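Local atomic coordinates of omega transaminase (Pseudomonas sp., PDB entry 5LHA), a protein that probably moves amino groups between amines and keto compounds as a PLP-dependent, fold-type I amine transaminase, captured here with its cofactor as pyridoxamine phosphate. Residues Gly44-Asp49 and Arg54-Val59; Gly108-Glu113 and Asp287-Ala292. All blocks are in the same frame, centred on the assembly; numbering follows the deposited sequence.

Contact 1 and contact 2 belong to two different sheets of one fold-type I chain. The first, Gly44-Asp49 with Arg54-Val59, is a hairpin in the seven-stranded sheet that also holds strands 421-426 and 378-384. The second, Gly108-Glu113 with Asp287-Ala292, sets the end of helix 97-109 against strand 288-291 of the other sheet, whose strands 260-264 and 288-291 lead to Asp264 and Lys293 of the PMP pocket. The centres of contact 1 and contact 2 are about 31 Å apart, their nearest atoms about 12 Å. Contact 2 lies a shell away from the cofactor: the side chain of Leu291 is about 10 Å from a bound PMP, and Lys293 directly follows Ala292.

Contact 1 of 2, residues Gly44-Asp49 and Arg54-Val59; sequences GNYITD and RMLDGV
The Tyr46 ring is sandwiched between Arg54 and Leu56, side chains from the partner strand of an antiparallel beta hairpin. On one face the Arg54 guanidinium lies almost flat, the two planes 17° apart, with NH1 over the face, toward the rim, 3.6 Å from CE2 of Tyr46. Against the opposite face Leu56 presses CD1, 3.8 Å from the Tyr46 ring centroid, in a CH-pi contact. The Arg54 chain runs out extended from the backbone and then bends at chi3 (84°), bringing its flat end over the ring. With an alanine in place of Tyr46, the Arg54 guanidinium and Leu56 CD1 would probably lose the surface that separates them, leaving the arginine end freer to swing.

Between the strands, Ile47 and Met55 form the hydrogen-bonded pair, bonded in both directions: Ile47 N to Met55 O and Met55 N to Ile47 O. Tyr46-Leu56 and Thr48-Arg54 are the non-hydrogen-bonded pairs flanking it. On the sheet face away from Tyr46, Ile47 CG1 packs 3.6 Å from Met55 CG, while the Met55 chain bends at chi2 and chi3, which puts CE 3.8 Å from Asp49 N. Ile39 of strand 37-43 and Leu422 of strand 421-426 cover this pair.

Where the hairpin opens, Asp57 leads into the turn before helix 60-63. Its carboxylate takes a hydrogen bond from His69 and is also hydrogen-bonded to Tyr88 of the second subunit, tying the strand end to the subunit interface. Beside it, Asp57 N reaches Asn45 O at 2.8 Å, a nearly straight bond (170°) with the donor somewhat out of the carbonyl plane.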
# COMPACT_ATOMS: atom_id res chain seq x y z
N GLY A 44 -28.20 0.29 38.74
CA GLY A 44 -27.17 1.00 39.48
C GLY A 44 -25.81 0.57 38.96
O GLY A 44 -25.55 0.59 37.75
N ASN A 45 -24.92 0.19 39.87
CA ASN A 45 -23.60 -0.32 39.52
C ASN A 45 -23.51 -1.84 39.71
O ASN A 45 -22.41 -2.39 39.82
CB ASN A 45 -22.50 0.39 40.32
CG ASN A 45 -22.42 1.89 40.01
OD1 ASN A 45 -22.94 2.35 39.00
ND2 ASN A 45 -21.76 2.65 40.87
N TYR A 46 -24.66 -2.53 39.72
CA TYR A 46 -24.71 -3.97 39.92
C TYR A 46 -25.37 -4.63 38.71
O TYR A 46 -26.20 -4.04 38.03
CB TYR A 46 -25.49 -4.34 41.20
CG TYR A 46 -24.75 -4.04 42.48
CD1 TYR A 46 -24.74 -2.77 43.03
CD2 TYR A 46 -24.04 -5.04 43.14
CE1 TYR A 46 -24.05 -2.50 44.20
CE2 TYR A 46 -23.35 -4.79 44.31
CZ TYR A 46 -23.36 -3.51 44.84
OH TYR A 46 -22.66 -3.25 46.01
N ILE A 47 -24.94 -5.87 38.43
CA ILE A 47 -25.54 -6.70 37.39
C ILE A 47 -25.80 -8.09 37.95
O ILE A 47 -25.15 -8.54 38.90
CB ILE A 47 -24.68 -6.78 36.11
CG1 ILE A 47 -23.32 -7.42 36.43
CG2 ILE A 47 -24.49 -5.40 35.51
CD1 ILE A 47 -22.29 -7.27 35.34
N THR A 48 -26.77 -8.77 37.35
CA THR A 48 -27.22 -10.09 37.79
C THR A 48 -27.29 -11.02 36.58
O THR A 48 -27.84 -10.64 35.54
CB THR A 48 -28.57 -9.98 38.49
OG1 THR A 48 -28.52 -8.90 39.44
CG2 THR A 48 -28.92 -11.27 39.25
N ASP A 49 -26.76 -12.23 36.72
CA ASP A 49 -26.76 -13.16 35.61
C ASP A 49 -28.07 -13.96 35.59
O ASP A 49 -28.96 -13.75 36.41
CB ASP A 49 -25.52 -14.06 35.67
CG ASP A 49 -25.47 -14.94 36.90
OD1 ASP A 49 -26.49 -15.10 37.59
OD2 ASP A 49 -24.39 -15.48 37.18
N ARG A 54 -25.59 -11.94 41.87
CA ARG A 54 -25.41 -10.50 41.76
C ARG A 54 -23.95 -10.13 41.97
O ARG A 54 -23.28 -10.66 42.87
CB ARG A 54 -26.28 -9.78 42.79
CG ARG A 54 -25.97 -8.30 43.01
CD ARG A 54 -26.90 -7.71 44.07
NE ARG A 54 -26.43 -7.96 45.43
CZ ARG A 54 -26.20 -7.01 46.33
NH1 ARG A 54 -26.40 -5.73 46.02
NH2 ARG A 54 -25.77 -7.33 47.54
N MET A 55 -23.44 -9.23 41.13
CA MET A 55 -22.04 -8.83 41.21
C MET A 55 -21.89 -7.35 40.91
O MET A 55 -22.60 -6.80 40.06
CB MET A 55 -21.18 -9.68 40.25
CG MET A 55 -21.49 -9.45 38.77
SD MET A 55 -21.48 -10.97 37.77
CE MET A 55 -23.20 -11.46 37.87
N LEU A 56 -20.96 -6.70 41.62
CA LEU A 56 -20.63 -5.32 41.30
C LEU A 56 -20.02 -5.28 39.91
O LEU A 56 -19.14 -6.08 39.58
CB LEU A 56 -19.67 -4.74 42.34
CG LEU A 56 -19.42 -3.23 42.29
CD1 LEU A 56 -20.71 -2.45 42.50
CD2 LEU A 56 -18.38 -2.81 43.31
N ASP A 57 -20.45 -4.31 39.11
CA ASP A 57 -20.01 -4.21 37.72
C ASP A 57 -18.70 -3.44 37.68
O ASP A 57 -18.62 -2.27 37.30
CB ASP A 57 -21.07 -3.54 36.86
CG ASP A 57 -20.74 -3.61 35.39
OD1 ASP A 57 -19.78 -4.32 35.04
OD2 ASP A 57 -21.42 -2.95 34.59
N GLY A 58 -17.63 -4.12 38.09
CA GLY A 58 -16.30 -3.52 38.12
C GLY A 58 -15.73 -3.16 36.77
O GLY A 58 -14.69 -2.50 36.72
N VAL A 59 -16.37 -3.61 35.68
CA VAL A 59 -15.94 -3.27 34.32
C VAL A 59 -16.76 -2.15 33.70
O VAL A 59 -16.37 -1.60 32.66
CB VAL A 59 -15.97 -4.52 33.41
CG1 VAL A 59 -15.10 -4.33 32.19
CG2 VAL A 59 -15.50 -5.74 34.18

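Contact 2 of 2, residues Gly108-Glu113 and Asp287-Ala292; sequences GMFAQE and DILCLA
Phe110, just past the end of helix 97-109, turns its side chain toward strand 288-291 and meets two leucines there. Over one face of the ring lies a CH-pi contact: Leu289 CD1 sits 4.1 Å from the ring centroid, 20° off the normal, closest to the side of the ring carrying CG and CD2. Met109 CB lies over the centre of the opposite face, so the ring is held between its own helix and the strand.

Plain apolar packing supplies the rest. Leu291 CD1 approaches Phe110 CE2 obliquely at 3.9 Å, touching the ring farther from the backbone than Leu289 does. With CG of Phe110 beside its own backbone N (chi1 -53°), the ring spans the two leucines, which flank Cys290 in the strand and point to the same side.

Among nearby polar groups, Arg280 forms a salt bridge with Glu113 and donates to Met109 O, linking Glu113 to the last turn of helix 97-109. Strand 288-291 belongs to the mostly parallel central sheet of the fold-type I PLP-binding domain, between strands 303-308 and 260-264; Leu306 of the former and Leu277 of a loop also pack on Phe110, while helix 124-141 covers the other face at Ile288 and Cys290.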
# COMPACT_ATOMS: atom_id res chain seq x y z
N GLY A 108 -19.78 23.63 22.98
CA GLY A 108 -19.74 24.49 24.15
C GLY A 108 -18.91 23.91 25.28
O GLY A 108 -18.17 24.64 25.95
N MET A 109 -19.04 22.60 25.53
CA MET A 109 -18.28 21.95 26.59
C MET A 109 -16.78 22.01 26.34
O MET A 109 -15.99 22.04 27.29
CB MET A 109 -18.66 20.48 26.70
CG MET A 109 -20.02 20.19 27.25
SD MET A 109 -20.16 18.40 27.33
CE MET A 109 -19.21 18.05 28.80
N PHE A 110 -16.37 21.98 25.08
CA PHE A 110 -14.97 21.93 24.70
C PHE A 110 -14.53 23.19 23.98
O PHE A 110 -13.73 23.15 23.05
CB PHE A 110 -14.69 20.69 23.86
CG PHE A 110 -15.16 19.41 24.50
CD1 PHE A 110 -14.71 19.05 25.76
CD2 PHE A 110 -16.06 18.58 23.84
CE1 PHE A 110 -15.15 17.88 26.35
CE2 PHE A 110 -16.49 17.41 24.43
CZ PHE A 110 -16.04 17.06 25.68
N ALA A 111 -15.07 24.34 24.40
CA ALA A 111 -14.58 25.61 23.88
C ALA A 111 -13.12 25.82 24.28
O ALA A 111 -12.33 26.37 23.51
CB ALA A 111 -15.45 26.76 24.37
N GLN A 112 -12.75 25.36 25.48
CA GLN A 112 -11.36 25.42 25.91
C GLN A 112 -10.42 24.82 24.88
O GLN A 112 -9.26 25.24 24.78
CB GLN A 112 -11.22 24.69 27.26
CG GLN A 112 -9.81 24.69 27.82
CD GLN A 112 -9.71 24.03 29.18
OE1 GLN A 112 -8.63 23.58 29.58
NE2 GLN A 112 -10.83 23.98 29.91
N GLU A 113 -10.89 23.84 24.11
CA GLU A 113 -10.10 23.25 23.04
C GLU A 113 -10.45 23.81 21.67
O GLU A 113 -10.02 23.26 20.66
CB GLU A 113 -10.25 21.73 23.06
CG GLU A 113 -9.65 21.06 24.30
CD GLU A 113 -10.42 21.36 25.57
OE1 GLU A 113 -11.65 21.51 25.50
OE2 GLU A 113 -9.78 21.46 26.64
N ASP A 287 -5.99 18.86 18.39
CA ASP A 287 -6.70 19.38 17.22
C ASP A 287 -8.03 18.68 17.00
O ASP A 287 -8.98 19.30 16.51
CB ASP A 287 -5.82 19.26 15.97
CG ASP A 287 -4.56 20.11 16.03
OD1 ASP A 287 -4.66 21.33 15.81
OD2 ASP A 287 -3.47 19.56 16.29
N ILE A 288 -8.13 17.39 17.34
CA ILE A 288 -9.31 16.56 17.11
C ILE A 288 -9.61 15.74 18.36
O ILE A 288 -8.68 15.26 19.02
CB ILE A 288 -9.12 15.63 15.89
CG1 ILE A 288 -8.86 16.45 14.62
CG2 ILE A 288 -10.35 14.73 15.70
CD1 ILE A 288 -8.49 15.62 13.43
N LEU A 289 -10.89 15.59 18.69
CA LEU A 289 -11.37 14.71 19.76
C LEU A 289 -12.18 13.57 19.17
O LEU A 289 -13.04 13.81 18.32
CB LEU A 289 -12.23 15.46 20.77
CG LEU A 289 -11.58 16.61 21.52
CD1 LEU A 289 -12.62 17.27 22.43
CD2 LEU A 289 -10.39 16.09 22.32
N CYS A 290 -11.91 12.35 19.63
CA CYS A 290 -12.71 11.16 19.34
C CYS A 290 -13.44 10.69 20.59
O CYS A 290 -12.81 10.39 21.61
CB CYS A 290 -11.82 10.04 18.79
SG CYS A 290 -10.90 10.41 17.27
N LEU A 291 -14.78 10.61 20.51
CA LEU A 291 -15.61 10.27 21.66
C LEU A 291 -16.63 9.17 21.35
O LEU A 291 -17.17 9.09 20.24
CB LEU A 291 -16.38 11.49 22.19
CG LEU A 291 -15.56 12.69 22.64
CD1 LEU A 291 -16.44 13.92 22.60
CD2 LEU A 291 -15.02 12.44 24.04
N ALA A 292 -16.92 8.37 22.38
CA ALA A 292 -17.98 7.37 22.32
C ALA A 292 -18.30 6.89 23.73
O ALA A 292 -18.13 7.64 24.70
CB ALA A 292 -17.58 6.19 21.43